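Local coordinates for multiheme cytochrome cf (Carboxydothermus ferrireducens DSM 11255, PDB 6QVM), which probably passes electrons through its chain of c-type hemes to extracellular Fe(III), as an undecaheme reductase of the bacterial S-layer, at residues T70-V82 / A359-L371. Sequence-based numbering, arbitrary orientation.
With HEC (heme c), chain G.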
loop_
_atom_site.group_PDB
_atom_site.type_symbol
_atom_site.label_atom_id
_atom_site.label_comp_id
_atom_site.label_asym_id
_atom_site.label_seq_id
_atom_site.Cartn_x
_atom_site.Cartn_y
_atom_site.Cartn_z
ATOM N N THR A 70 23.156 12.419 4.345
ATOM C CA THR A 70 22.114 11.787 5.135
ATOM C C THR A 70 21.184 10.899 4.330
ATOM O O THR A 70 20.380 10.178 4.930
ATOM C CB THR A 70 21.254 12.846 5.842
ATOM O OG1 THR A 70 20.573 13.628 4.853
ATOM C CG2 THR A 70 22.110 13.754 6.710
ATOM N N SER A 71 21.272 10.913 3.005
ATOM C CA SER A 71 20.203 10.355 2.194
ATOM C C SER A 71 20.756 9.909 0.851
ATOM O O SER A 71 21.733 10.473 0.351
ATOM C CB SER A 71 19.091 11.389 1.990
ATOM O OG SER A 71 18.219 11.017 0.936
ATOM N N THR A 72 20.113 8.895 0.272
ATOM C CA THR A 72 20.428 8.470 -1.083
ATOM C C THR A 72 19.893 9.433 -2.132
ATOM O O THR A 72 20.139 9.223 -3.323
ATOM C CB THR A 72 19.896 7.060 -1.353
ATOM O OG1 THR A 72 18.551 6.956 -0.872
ATOM C CG2 THR A 72 20.771 6.019 -0.670
ATOM N N ALA A 73 19.178 10.480 -1.721
ATOM C CA ALA A 73 18.886 11.570 -2.644
ATOM C C ALA A 73 20.142 12.369 -2.952
ATOM O O ALA A 73 20.285 12.904 -4.057
ATOM C CB ALA A 73 17.800 12.474 -2.063
ATOM N N GLN A 74 21.059 12.456 -1.988
ATOM C CA GLN A 74 22.354 13.084 -2.232
ATOM C C GLN A 74 23.290 12.123 -2.952
ATOM O O GLN A 74 23.960 12.497 -3.920
ATOM C CB GLN A 74 22.984 13.542 -0.914
ATOM C CG GLN A 74 22.098 14.423 -0.044
ATOM C CD GLN A 74 22.647 14.551 1.366
ATOM O OE1 GLN A 74 22.533 13.633 2.181
ATOM N NE2 GLN A 74 23.278 15.681 1.651
ATOM N N ILE A 75 23.365 10.886 -2.471
ATOM C CA ILE A 75 24.279 9.890 -3.019
ATOM C C ILE A 75 23.480 8.689 -3.518
ATOM O O ILE A 75 23.387 7.666 -2.823
ATOM C CB ILE A 75 25.336 9.480 -1.979
ATOM C CG1 ILE A 75 24.701 9.288 -0.598
ATOM C CG2 ILE A 75 26.423 10.533 -1.909
ATOM C CD1 ILE A 75 25.617 8.602 0.393
ATOM N N PRO A 76 22.886 8.764 -4.709
ATOM C CA PRO A 76 22.114 7.626 -5.218
ATOM C C PRO A 76 23.010 6.424 -5.482
ATOM O O PRO A 76 24.227 6.538 -5.644
ATOM C CB PRO A 76 21.495 8.159 -6.520
ATOM C CG PRO A 76 21.674 9.664 -6.457
ATOM C CD PRO A 76 22.939 9.867 -5.679
ATOM N N LEU A 77 22.380 5.254 -5.544
ATOM C CA LEU A 77 23.128 4.012 -5.653
ATOM C C LEU A 77 23.652 3.807 -7.067
ATOM O O LEU A 77 23.001 4.165 -8.052
ATOM C CB LEU A 77 22.253 2.828 -5.248
ATOM C CG LEU A 77 21.680 2.856 -3.833
ATOM C CD1 LEU A 77 20.698 1.714 -3.632
ATOM C CD2 LEU A 77 22.795 2.788 -2.803
ATOM N N THR A 78 24.849 3.234 -7.157
ATOM C CA THR A 78 25.353 2.711 -8.414
ATOM C C THR A 78 24.676 1.375 -8.720
ATOM O O THR A 78 23.869 0.867 -7.938
ATOM C CB THR A 78 26.871 2.538 -8.354
ATOM O OG1 THR A 78 27.209 1.565 -7.355
ATOM C CG2 THR A 78 27.548 3.861 -8.011
ATOM N N GLU A 79 25.009 0.795 -9.877
ATOM C CA GLU A 79 24.514 -0.542 -10.187
ATOM C C GLU A 79 24.935 -1.525 -9.103
ATOM O O GLU A 79 24.148 -2.371 -8.664
ATOM C CB GLU A 79 25.031 -1.005 -11.545
ATOM C CG GLU A 79 24.630 -2.433 -11.889
ATOM C CD GLU A 79 25.134 -2.872 -13.256
ATOM O OE1 GLU A 79 26.198 -2.377 -13.711
ATOM O OE2 GLU A 79 24.453 -3.712 -13.882
ATOM N N ARG A 80 26.188 -1.418 -8.659
ATOM C CA ARG A 80 26.688 -2.307 -7.615
ATOM C C ARG A 80 25.914 -2.122 -6.317
ATOM O O ARG A 80 25.653 -3.095 -5.597
ATOM C CB ARG A 80 28.185 -2.078 -7.396
ATOM C CG ARG A 80 29.042 -2.524 -8.565
ATOM C CD ARG A 80 29.089 -4.043 -8.652
ATOM N NE ARG A 80 29.369 -4.517 -10.003
ATOM C CZ ARG A 80 29.329 -5.797 -10.356
ATOM N NH1 ARG A 80 29.027 -6.717 -9.452
ATOM N NH2 ARG A 80 29.577 -6.155 -11.608
ATOM N N GLY A 81 25.547 -0.879 -5.994
ATOM C CA GLY A 81 24.750 -0.647 -4.796
ATOM C C GLY A 81 23.356 -1.238 -4.907
ATOM O O GLY A 81 22.840 -1.840 -3.959
ATOM N N VAL A 82 22.729 -1.071 -6.074
ATOM C CA VAL A 82 21.430 -1.683 -6.337
ATOM C C VAL A 82 21.508 -3.197 -6.166
ATOM O O VAL A 82 20.728 -3.795 -5.413
ATOM C CB VAL A 82 20.937 -1.306 -7.745
ATOM C CG1 VAL A 82 19.767 -2.178 -8.136
ATOM C CG2 VAL A 82 20.562 0.164 -7.806
ATOM N N ALA A 359 10.404 3.197 -11.850
ATOM C CA ALA A 359 11.564 2.596 -12.503
ATOM C C ALA A 359 12.831 3.385 -12.195
ATOM O O ALA A 359 13.876 2.809 -11.869
ATOM C CB ALA A 359 11.340 2.503 -14.010
ATOM N N LEU A 360 12.760 4.713 -12.308
ATOM C CA LEU A 360 13.919 5.542 -11.988
ATOM C C LEU A 360 14.308 5.403 -10.521
ATOM O O LEU A 360 15.498 5.358 -10.187
ATOM C CB LEU A 360 13.640 7.003 -12.335
ATOM C CG LEU A 360 14.756 8.020 -12.054
ATOM C CD1 LEU A 360 16.050 7.627 -12.747
ATOM C CD2 LEU A 360 14.321 9.415 -12.488
ATOM N N HIS A 361 13.317 5.332 -9.628
ATOM C CA HIS A 361 13.609 5.098 -8.217
ATOM C C HIS A 361 14.245 3.728 -8.008
ATOM O O HIS A 361 15.222 3.589 -7.263
ATOM C CB HIS A 361 12.335 5.218 -7.385
ATOM C CG HIS A 361 12.479 4.677 -6.001
ATOM N ND1 HIS A 361 13.214 5.317 -5.027
ATOM C CD2 HIS A 361 12.008 3.541 -5.434
ATOM C CE1 HIS A 361 13.167 4.612 -3.910
ATOM N NE2 HIS A 361 12.451 3.524 -4.133
ATOM N N ALA A 362 13.707 2.702 -8.673
ATOM C CA ALA A 362 14.203 1.343 -8.488
ATOM C C ALA A 362 15.629 1.165 -8.994
ATOM O O ALA A 362 16.310 0.224 -8.569
ATOM C CB ALA A 362 13.277 0.349 -9.191
ATOM N N ALA A 363 16.091 2.037 -9.888
ATOM C CA ALA A 363 17.445 1.945 -10.412
ATOM C C ALA A 363 18.449 2.771 -9.620
ATOM O O ALA A 363 19.651 2.685 -9.893
ATOM C CB ALA A 363 17.478 2.376 -11.883
ATOM N N THR A 364 17.988 3.569 -8.654
ATOM C CA THR A 364 18.875 4.450 -7.898
ATOM C C THR A 364 18.656 4.423 -6.394
ATOM O O THR A 364 19.558 4.843 -5.663
ATOM C CB THR A 364 18.731 5.902 -8.375
ATOM O OG1 THR A 364 17.413 6.367 -8.063
ATOM C CG2 THR A 364 18.968 6.012 -9.873
ATOM N N GLY A 365 17.513 3.954 -5.897
ATOM C CA GLY A 365 17.213 4.101 -4.481
ATOM C C GLY A 365 17.024 5.538 -4.052
ATOM O O GLY A 365 17.206 5.861 -2.873
ATOM N N ASP A 366 16.664 6.416 -4.988
ATOM C CA ASP A 366 16.537 7.838 -4.709
ATOM C C ASP A 366 15.118 8.122 -4.229
ATOM O O ASP A 366 14.171 7.997 -5.019
ATOM C CB ASP A 366 16.862 8.652 -5.958
ATOM C CG ASP A 366 16.886 10.152 -5.710
ATOM O OD1 ASP A 366 16.453 10.604 -4.623
ATOM O OD2 ASP A 366 17.344 10.883 -6.619
ATOM N N PRO A 367 14.920 8.508 -2.966
ATOM C CA PRO A 367 13.552 8.721 -2.469
ATOM C C PRO A 367 12.831 9.890 -3.118
ATOM O O PRO A 367 11.601 9.975 -3.003
ATOM C CB PRO A 367 13.756 8.959 -0.967
ATOM C CG PRO A 367 15.158 9.438 -0.841
ATOM C CD PRO A 367 15.936 8.753 -1.930
ATOM N N THR A 368 13.548 10.805 -3.771
ATOM C CA THR A 368 12.885 11.901 -4.464
ATOM C C THR A 368 12.268 11.472 -5.781
ATOM O O THR A 368 11.669 12.314 -6.456
ATOM C CB THR A 368 13.860 13.051 -4.723
ATOM O OG1 THR A 368 14.857 12.628 -5.662
ATOM C CG2 THR A 368 14.521 13.503 -3.426
ATOM N N LYS A 369 12.405 10.202 -6.169
ATOM C CA LYS A 369 11.866 9.698 -7.426
ATOM C C LYS A 369 10.701 8.739 -7.215
ATOM O O LYS A 369 10.317 8.025 -8.150
ATOM C CB LYS A 369 12.973 9.019 -8.233
ATOM C CG LYS A 369 14.162 9.926 -8.544
ATOM C CD LYS A 369 13.697 11.211 -9.210
ATOM C CE LYS A 369 14.859 11.978 -9.818
ATOM N NZ LYS A 369 15.901 12.291 -8.809
ATOM N N ILE A 370 10.134 8.709 -6.010
ATOM C CA ILE A 370 8.988 7.866 -5.695
ATOM C C ILE A 370 8.094 8.649 -4.740
ATOM O O ILE A 370 8.550 9.552 -4.032
ATOM C CB ILE A 370 9.434 6.506 -5.097
ATOM C CG1 ILE A 370 8.314 5.466 -5.201
ATOM C CG2 ILE A 370 9.876 6.670 -3.658
ATOM C CD1 ILE A 370 8.112 4.926 -6.600
ATOM N N LEU A 371 6.805 8.317 -4.741
ATOM C CA LEU A 371 5.831 9.006 -3.905
ATOM C C LEU A 371 5.827 8.387 -2.511
ATOM O O LEU A 371 5.588 7.185 -2.352
ATOM C CB LEU A 371 4.441 8.941 -4.529
ATOM C CG LEU A 371 4.227 9.747 -5.816
ATOM C CD1 LEU A 371 2.784 9.624 -6.306
ATOM C CD2 LEU A 371 4.598 11.210 -5.614
HETATM FE FE HEC G . 12.329 2.167 -2.761
HETATM C CHA HEC G . 12.677 4.653 -0.413
HETATM C CHB HEC G . 8.913 2.573 -2.668
HETATM C CHC HEC G . 11.974 -0.087 -5.333
HETATM C CHD HEC G . 15.632 1.281 -2.469
HETATM N NA HEC G . 11.035 3.358 -1.722
HETATM C C1A HEC G . 11.393 4.342 -0.818
HETATM C C2A HEC G . 10.178 4.980 -0.351
HETATM C C3A HEC G . 9.141 4.405 -0.970
HETATM C C4A HEC G . 9.660 3.374 -1.840
HETATM C CMA HEC G . 7.653 4.772 -0.780
HETATM C CAA HEC G . 10.114 6.136 0.668
HETATM C CBA HEC G . 10.281 7.440 -0.115
HETATM C CGA HEC G . 10.245 8.624 0.819
HETATM O O1A HEC G . 10.934 8.596 1.878
HETATM O O2A HEC G . 9.519 9.601 0.491
HETATM N NB HEC G . 10.732 1.340 -3.776
HETATM C C1B HEC G . 9.424 1.784 -3.681
HETATM C C2B HEC G . 8.694 1.277 -4.832
HETATM C C3B HEC G . 9.542 0.526 -5.564
HETATM C C4B HEC G . 10.839 0.561 -4.910
HETATM C CMB HEC G . 7.190 1.525 -5.090
HETATM C CAB HEC G . 9.239 -0.233 -6.877
HETATM C CBB HEC G . 8.995 0.768 -8.028
HETATM N NC HEC G . 13.557 0.832 -3.697
HETATM C C1C HEC G . 13.212 -0.002 -4.742
HETATM C C2C HEC G . 14.402 -0.666 -5.236
HETATM C C3C HEC G . 15.412 -0.351 -4.399
HETATM C C4C HEC G . 14.901 0.626 -3.442
HETATM C CMC HEC G . 14.408 -1.752 -6.342
HETATM C CAC HEC G . 16.871 -0.880 -4.452
HETATM C CBC HEC G . 17.549 -0.467 -5.770
HETATM N ND HEC G . 13.898 2.857 -1.610
HETATM C C1D HEC G . 15.193 2.346 -1.697
HETATM C C2D HEC G . 16.036 3.104 -0.806
HETATM C C3D HEC G . 15.128 4.162 -0.168
HETATM C C4D HEC G . 13.812 3.929 -0.720
HETATM C CMD HEC G . 17.544 2.900 -0.575
HETATM C CAD HEC G . 15.554 5.235 0.853
HETATM C CBD HEC G . 15.615 4.594 2.233
HETATM C CGD HEC G . 14.222 4.183 2.628
HETATM O O1D HEC G . 13.389 5.089 2.895
HETATM O O2D HEC G . 13.944 2.957 2.673
HETATM O O HOH W 1 18.359 13.266 -5.901
HETATM O O HOH W 2 22.308 3.405 -10.360
#
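Thr72 turns OG1 between its backbone N and carbonyl carbon (chi1 46°), which lets it donate to the buried Gly365 O at 2.6 Å while packing on Pro367 CD. In Asp366, CG lies anti to the backbone N (chi1 -174°), and this carries OD1 against Ala73 CB. The methyl of Ala73 rests against both Asp366 OD1 and Thr368 CG2, where a small side chain suits. Further along, Leu77 N donates to Thr364 O at 2.9 Å, nearly straight at 168°, and Leu77 CB and CG lie close to the same oxygen. Gly365 has a positive phi, and a side chain there would run into Leu77 CD1. One water joins Ala73 O to Asp366 OD2, and another joins Leu77 O to Ala363 O.

Asp366 also organises its own turn: OD1 accepts from Thr368 N, an Asx turn, and from Thr368 OG1, both above one face of the carboxylate, while OD2 forms a salt bridge with Lys369 NZ at 3.0 Å. With this carboxylate cut back to the methyl of an alanine, Lys369 would probably lose its charge partner and the Thr368 hydroxyl would be likely to turn.

The backbone O of Asp366 takes His361 ND1 at 2.8 Å, in the plane of the imidazole. NE2 of that ring binds the heme iron, completing with His233 the bis-histidine ligation of a multiheme c-type cytochrome; Thr72, Gly365 and Pro367 line the same heme pocket. The second-shell bond helps set the ring's rotation, with Ile370 CG2 over one face; ND1 stands above the carbonyl plane, yet the bond may make the imidazole a slightly stronger donor to the iron.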